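Local coordinates for tetratricopeptide TPR_2 repeat protein (Thermobaculum terrenum, PDB 5DJS) that joins tetratricopeptide repeats to a GT-B-fold region of the glycosyltransferase 41 family and holds uridine-5'-diphosphate in the crystal, at residues A[170-174]-A[175-179]; A[305-308]-A[309-313]. The protein carries 1 engineered substitution. All coordinates share one frame; numbering follows the deposited sequence.

Overall arrangement
Both contacts are local ones in loops that follow strands of the same parallel sheet in a GT-B-type fold, and they follow one another along the chain. Contact 1 (170-179) links strand 163-169 to helix 176-187, whereas contact 2 (305-313) follows strand 300-304, the last strand of that sheet, in the loop that leads on to strand 332-335 of the second sheet. Their centres are about 17 Å apart and their nearest atoms about 6 Å apart, without touching. Helix 176-187 connects them: it begins in contact 1, and its Phe180 packs on Leu309 of contact 2. The Tyr179 side chain lies about 4 Å from the bound UDP, that of Tyr308 about 8 Å.

Contact 1 of 2, residues A[170-174]-A[175-179]; sequences GELRC and HPVGY
Glu171 lays its aliphatic part against His175 and Val177, with CG 3.4 Å from His175 CD2 and 3.5 Å from Val177 CG2. The chain bends at chi2 (-93°), and it is CB and CG that touch the imidazole, both meeting CD2. A glutamate suits this place because its CH2 groups pack here while both carboxylate oxygens bond to neighbours: OE1 to the backbone N of Met250, OE2 weakly to Ser245. Farther along, the end of Tyr179 comes back to Cys174, its OH 3.5 Å from Cys174 CB. Gly178, with no side chain on the face toward the loop, lets the helix backbone approach Arg173 O, its CA making a CH...O contact of 3.5 Å with that oxygen. Leu172, the centre of an inverse gamma turn, adds an apolar touch of CD2 on Val177 CG1, and it also packs on Trp218.

In the next shell, Arg173 runs extended from CG to NE and returns NH1 to Gly170 O at 2.9 Å, tying its end to the start of the loop. Asp205 accepts a bond from the backbone N of Cys174. Tyr179 makes a cation-pi contact with Arg400, a residue of the UDP pocket. The whole is a strand-to-helix loop at the end of a parallel sheet strand, in the Rossmann-like architecture of GT-B proteins, with the new helix starting beside the nucleotide site.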
ATOM      1  N   GLY A 170       2.421 -10.335   4.352  1.00 38.23           N
ATOM      2  CA  GLY A 170       1.657 -10.216   5.592  1.00 38.04           C
ATOM      3  C   GLY A 170       0.355  -9.468   5.430  1.00 38.84           C
ATOM      4  O   GLY A 170      -0.247  -9.065   6.425  1.00 40.88           O
ATOM      5  N   GLU A 171      -0.087  -9.263   4.188  1.00 38.51           N
ATOM      6  CA  GLU A 171      -1.440  -8.772   3.953  1.00 40.96           C
ATOM      7  C   GLU A 171      -2.193  -9.599   2.881  1.00 41.53           C
ATOM      8  O   GLU A 171      -2.825  -9.061   1.960  1.00 41.11           O
ATOM      9  CB  GLU A 171      -1.432  -7.262   3.703  1.00 40.41           C
ATOM     10  CG  GLU A 171      -0.444  -6.814   2.653  1.00 41.85           C
ATOM     11  CD  GLU A 171       0.912  -6.394   3.204  1.00 43.20           C
ATOM     12  OE1 GLU A 171       1.174  -6.531   4.420  1.00 38.36           O
ATOM     13  OE2 GLU A 171       1.726  -5.901   2.390  1.00 48.29           O
ATOM     14  N   LEU A 172      -2.113 -10.922   3.052  1.00 40.18           N
ATOM     15  CA  LEU A 172      -2.950 -11.889   2.357  1.00 39.87           C
ATOM     16  C   LEU A 172      -4.303 -11.934   3.049  1.00 40.39           C
ATOM     17  O   LEU A 172      -4.530 -12.795   3.881  1.00 39.45           O
ATOM     18  CB  LEU A 172      -2.304 -13.292   2.386  1.00 39.49           C
ATOM     19  CG  LEU A 172      -0.938 -13.452   1.707  1.00 39.03           C
ATOM     20  CD1 LEU A 172      -0.544 -14.917   1.664  1.00 38.48           C
ATOM     21  CD2 LEU A 172      -0.932 -12.869   0.304  1.00 38.86           C
ATOM     22  N   ARG A 173      -5.168 -10.976   2.712  1.00 41.48           N
ATOM     23  CA  ARG A 173      -6.514 -10.816   3.299  1.00 42.19           C
ATOM     24  C   ARG A 173      -7.269  -9.744   2.504  1.00 44.23           C
ATOM     25  O   ARG A 173      -6.764  -9.289   1.468  1.00 45.82           O
ATOM     26  CB  ARG A 173      -6.441 -10.434   4.794  1.00 42.70           C
ATOM     27  CG  ARG A 173      -5.843  -9.062   5.072  1.00 43.41           C
ATOM     28  CD  ARG A 173      -5.898  -8.690   6.549  1.00 45.39           C
ATOM     29  NE  ARG A 173      -5.077  -7.508   6.784  1.00 44.74           N
ATOM     30  CZ  ARG A 173      -3.753  -7.504   6.924  1.00 44.79           C
ATOM     31  NH1 ARG A 173      -3.044  -8.630   6.909  1.00 45.63           N
ATOM     32  NH2 ARG A 173      -3.129  -6.352   7.113  1.00 45.68           N
ATOM     33  N   CYS A 174      -8.457  -9.338   2.980  1.00 44.17           N
ATOM     34  CA  CYS A 174      -9.222  -8.222   2.389  1.00 41.82           C
ATOM     35  C   CYS A 174      -8.381  -6.958   2.424  1.00 39.17           C
ATOM     36  O   CYS A 174      -8.421  -6.201   3.391  1.00 36.94           O
ATOM     37  CB  CYS A 174     -10.545  -7.991   3.128  1.00 43.61           C
ATOM     38  SG  CYS A 174     -11.752  -9.308   2.867  1.00 45.78           S
ATOM     39  N   HIS A 175      -7.616  -6.764   1.353  1.00 36.56           N
ATOM     40  CA  HIS A 175      -6.581  -5.750   1.283  1.00 35.73           C
ATOM     41  C   HIS A 175      -6.057  -5.746  -0.148  1.00 35.65           C
ATOM     42  O   HIS A 175      -5.946  -6.804  -0.753  1.00 34.33           O
ATOM     43  CB  HIS A 175      -5.448  -6.097   2.260  1.00 36.09           C
ATOM     44  CG  HIS A 175      -4.327  -5.111   2.259  1.00 36.97           C
ATOM     45  ND1 HIS A 175      -4.367  -3.930   2.968  1.00 39.49           N
ATOM     46  CD2 HIS A 175      -3.144  -5.116   1.612  1.00 38.79           C
ATOM     47  CE1 HIS A 175      -3.250  -3.252   2.762  1.00 40.17           C
ATOM     48  NE2 HIS A 175      -2.489  -3.954   1.942  1.00 40.26           N
ATOM     49  N   PRO A 176      -5.739  -4.566  -0.705  1.00 37.32           N
ATOM     50  CA  PRO A 176      -5.207  -4.478  -2.066  1.00 40.14           C
ATOM     51  C   PRO A 176      -4.345  -5.648  -2.529  1.00 42.66           C
ATOM     52  O   PRO A 176      -4.591  -6.185  -3.605  1.00 47.30           O
ATOM     53  CB  PRO A 176      -4.385  -3.194  -2.004  1.00 39.55           C
ATOM     54  CG  PRO A 176      -5.254  -2.314  -1.150  1.00 37.57           C
ATOM     55  CD  PRO A 176      -5.920  -3.216  -0.138  1.00 36.20           C
ATOM     56  N   VAL A 177      -3.355  -6.032  -1.722  1.00 43.67           N
ATOM     57  CA  VAL A 177      -2.510  -7.207  -1.986  1.00 43.45           C
ATOM     58  C   VAL A 177      -3.361  -8.436  -2.282  1.00 45.12           C
ATOM     59  O   VAL A 177      -3.295  -8.983  -3.380  1.00 48.90           O
ATOM     60  CB  VAL A 177      -1.517  -7.499  -0.827  1.00 43.72           C
ATOM     61  CG1 VAL A 177      -0.905  -8.892  -0.936  1.00 42.87           C
ATOM     62  CG2 VAL A 177      -0.415  -6.440  -0.793  1.00 43.61           C
ATOM     63  N   GLY A 178      -4.166  -8.849  -1.309  1.00 45.95           N
ATOM     64  CA  GLY A 178      -5.095  -9.964  -1.492  1.00 48.47           C
ATOM     65  C   GLY A 178      -6.079  -9.831  -2.657  1.00 48.64           C
ATOM     66  O   GLY A 178      -6.413 -10.831  -3.308  1.00 48.62           O
ATOM     67  N   TYR A 179      -6.544  -8.608  -2.916  1.00 46.33           N
ATOM     68  CA  TYR A 179      -7.505  -8.356  -3.997  1.00 47.26           C
ATOM     69  C   TYR A 179      -6.902  -8.635  -5.372  1.00 46.88           C
ATOM     70  O   TYR A 179      -7.551  -9.249  -6.212  1.00 46.39           O
ATOM     71  CB  TYR A 179      -8.067  -6.913  -3.945  1.00 47.55           C
ATOM     72  CG  TYR A 179      -8.929  -6.583  -2.722  1.00 47.87           C
ATOM     73  CD1 TYR A 179      -9.829  -7.519  -2.185  1.00 49.85           C
ATOM     74  CD2 TYR A 179      -8.872  -5.321  -2.124  1.00 47.05           C
ATOM     75  CE1 TYR A 179     -10.619  -7.218  -1.085  1.00 49.98           C
ATOM     76  CE2 TYR A 179      -9.658  -5.014  -1.020  1.00 49.81           C
ATOM     77  CZ  TYR A 179     -10.529  -5.967  -0.505  1.00 51.36           C
ATOM     78  OH  TYR A 179     -11.309  -5.677   0.595  1.00 56.11           O
TER

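Contact 2 of 2, residues A[305-308]-A[309-313]; sequences SRFY and LPCNP
The loop that leaves strand 300-304, last in its parallel sheet of this GT-B-type fold, carries a CH-pi contact between the consecutive residues Tyr308 and Leu309. The two side chains run side by side in the same direction, and Leu309 CG sits 3.5 Å from the centroid of the Tyr308 ring, only 7° off its normal. Leucine fits because its branch point covers the ring centre while CD1 reaches on to Tyr308 CZ at 3.6 Å. With chi1 at 84°, CG of Tyr308 stands between its own N and carbonyl carbon, which sets the ring alongside Leu309, one face toward the leucine. Cys422, of the UDP pocket, touches both side chains, and Phe180 also packs on Leu309.

Phe307 runs in much the same direction beside Tyr308, its CE1 at the edge of the Tyr308 ring, and packs against Ser450, Leu451 and Trp454 of helix 447-454. Phe307 CE2 lies 3.8 Å from Leu309 CB. Arg306, long enough to reach forward along the loop with a bend at chi3, serves two partners: NH2 forms a salt bridge with Asp500, while NH1 bonds to Leu309 O at 3.0 Å, from 50° above the carbonyl plane. Asp500 also accepts a hydrogen bond from the backbone N of Cys311, coupling the loop to helix 479-521. Cys311 then brings its sulfur obliquely to the Phe307 ring, with SG 3.4 Å from Phe307 CD2.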
ATOM      1  N   SER A 305       4.376  -5.454 -21.027  1.00 46.11           N
ATOM      2  CA  SER A 305       3.748  -4.706 -22.138  1.00 44.26           C
ATOM      3  C   SER A 305       2.218  -4.564 -21.995  1.00 43.06           C
ATOM      4  O   SER A 305       1.514  -4.354 -22.972  1.00 42.61           O
ATOM      5  CB  SER A 305       4.096  -5.404 -23.449  1.00 43.62           C
ATOM      6  OG  SER A 305       3.684  -6.758 -23.370  1.00 44.11           O
ATOM      7  N   ARG A 306       1.721  -4.717 -20.771  1.00 43.03           N
ATOM      8  CA  ARG A 306       0.363  -4.376 -20.373  1.00 42.73           C
ATOM      9  C   ARG A 306       0.470  -3.669 -18.997  1.00 43.97           C
ATOM     10  O   ARG A 306       1.571  -3.471 -18.483  1.00 41.76           O
ATOM     11  CB  ARG A 306      -0.468  -5.653 -20.232  1.00 42.13           C
ATOM     12  CG  ARG A 306       0.052  -6.585 -19.151  1.00 41.72           C
ATOM     13  CD  ARG A 306      -0.829  -7.774 -18.861  1.00 43.54           C
ATOM     14  NE  ARG A 306      -2.270  -7.515 -18.767  1.00 45.37           N
ATOM     15  CZ  ARG A 306      -2.896  -6.803 -17.837  1.00 46.44           C
ATOM     16  NH1 ARG A 306      -2.243  -6.169 -16.878  1.00 52.47           N
ATOM     17  NH2 ARG A 306      -4.213  -6.704 -17.875  1.00 47.04           N
ATOM     18  N   PHE A 307      -0.670  -3.350 -18.387  1.00 44.20           N
ATOM     19  CA  PHE A 307      -0.709  -2.792 -17.034  1.00 45.56           C
ATOM     20  C   PHE A 307      -0.138  -3.802 -16.034  1.00 48.65           C
ATOM     21  O   PHE A 307      -0.353  -5.002 -16.184  1.00 50.75           O
ATOM     22  CB  PHE A 307      -2.152  -2.410 -16.666  1.00 43.93           C
ATOM     23  CG  PHE A 307      -2.289  -1.682 -15.354  1.00 43.96           C
ATOM     24  CD1 PHE A 307      -1.592  -0.496 -15.118  1.00 42.65           C
ATOM     25  CD2 PHE A 307      -3.141  -2.167 -14.355  1.00 43.22           C
ATOM     26  CE1 PHE A 307      -1.728   0.177 -13.917  1.00 42.07           C
ATOM     27  CE2 PHE A 307      -3.281  -1.492 -13.151  1.00 41.57           C
ATOM     28  CZ  PHE A 307      -2.577  -0.314 -12.934  1.00 41.29           C
ATOM     29  N   TYR A 308       0.588  -3.321 -15.020  1.00 47.31           N
ATOM     30  CA  TYR A 308       1.303  -4.219 -14.095  1.00 45.87           C
ATOM     31  C   TYR A 308       0.431  -5.014 -13.110  1.00 43.32           C
ATOM     32  O   TYR A 308       0.981  -5.738 -12.293  1.00 43.17           O
ATOM     33  CB  TYR A 308       2.404  -3.456 -13.342  1.00 48.54           C
ATOM     34  CG  TYR A 308       1.970  -2.686 -12.091  1.00 51.90           C
ATOM     35  CD1 TYR A 308       1.046  -1.631 -12.158  1.00 52.15           C
ATOM     36  CD2 TYR A 308       2.519  -2.991 -10.844  1.00 52.31           C
ATOM     37  CE1 TYR A 308       0.672  -0.929 -11.023  1.00 53.23           C
ATOM     38  CE2 TYR A 308       2.153  -2.289  -9.704  1.00 55.26           C
ATOM     39  CZ  TYR A 308       1.229  -1.262  -9.794  1.00 55.34           C
ATOM     40  OH  TYR A 308       0.872  -0.567  -8.661  1.00 52.57           O
ATOM     41  N   LEU A 309      -0.897  -4.889 -13.189  1.00 41.10           N
ATOM     42  CA  LEU A 309      -1.820  -5.589 -12.301  1.00 42.44           C
ATOM     43  C   LEU A 309      -3.015  -6.134 -13.084  1.00 44.47           C
ATOM     44  O   LEU A 309      -3.309  -5.626 -14.169  1.00 43.14           O
ATOM     45  CB  LEU A 309      -2.342  -4.617 -11.250  1.00 43.76           C
ATOM     46  CG  LEU A 309      -1.309  -3.902 -10.387  1.00 46.38           C
ATOM     47  CD1 LEU A 309      -1.968  -2.828  -9.552  1.00 47.08           C
ATOM     48  CD2 LEU A 309      -0.643  -4.900  -9.479  1.00 47.41           C
ATOM     49  N   PRO A 310      -3.722  -7.148 -12.529  1.00 46.01           N
ATOM     50  CA  PRO A 310      -4.971  -7.618 -13.139  1.00 47.76           C
ATOM     51  C   PRO A 310      -6.180  -6.723 -12.805  1.00 47.34           C
ATOM     52  O   PRO A 310      -6.499  -6.523 -11.631  1.00 49.43           O
ATOM     53  CB  PRO A 310      -5.146  -9.022 -12.536  1.00 48.85           C
ATOM     54  CG  PRO A 310      -4.497  -8.944 -11.195  1.00 46.98           C
ATOM     55  CD  PRO A 310      -3.396  -7.915 -11.306  1.00 46.20           C
ATOM     56  N   CYS A 311      -6.852  -6.224 -13.844  1.00 47.66           N
ATOM     57  CA  CYS A 311      -7.973  -5.270 -13.732  1.00 44.51           C
ATOM     58  C   CYS A 311      -9.400  -5.870 -13.718  1.00 43.78           C
ATOM     59  O   CYS A 311     -10.388  -5.121 -13.700  1.00 41.93           O
ATOM     60  CB  CYS A 311      -7.864  -4.257 -14.870  1.00 43.40           C
ATOM     61  SG  CYS A 311      -6.317  -3.332 -14.868  1.00 48.99           S
ATOM     62  N   ASN A 312      -9.528  -7.195 -13.719  1.00 43.02           N
ATOM     63  CA  ASN A 312     -10.861  -7.817 -13.673  1.00 45.15           C
ATOM     64  C   ASN A 312     -11.547  -7.576 -12.324  1.00 47.15           C
ATOM     65  O   ASN A 312     -10.919  -7.756 -11.282  1.00 48.76           O
ATOM     66  CB  ASN A 312     -10.788  -9.323 -13.983  1.00 45.33           C
ATOM     67  CG  ASN A 312     -10.032 -10.106 -12.925  1.00 42.97           C
ATOM     68  OD1 ASN A 312      -8.882  -9.805 -12.638  1.00 44.55           O
ATOM     69  ND2 ASN A 312     -10.684 -11.085 -12.322  1.00 42.75           N
ATOM     70  N   PRO A 313     -12.832  -7.174 -12.332  1.00 50.91           N
ATOM     71  CA  PRO A 313     -13.499  -6.790 -11.088  1.00 53.35           C
ATOM     72  C   PRO A 313     -14.028  -7.982 -10.308  1.00 54.48           C
ATOM     73  O   PRO A 313     -14.174  -9.055 -10.878  1.00 56.97           O
ATOM     74  CB  PRO A 313     -14.676  -5.970 -11.590  1.00 54.19           C
ATOM     75  CG  PRO A 313     -15.076  -6.698 -12.827  1.00 53.82           C
ATOM     76  CD  PRO A 313     -13.789  -7.185 -13.453  1.00 53.08           C
TER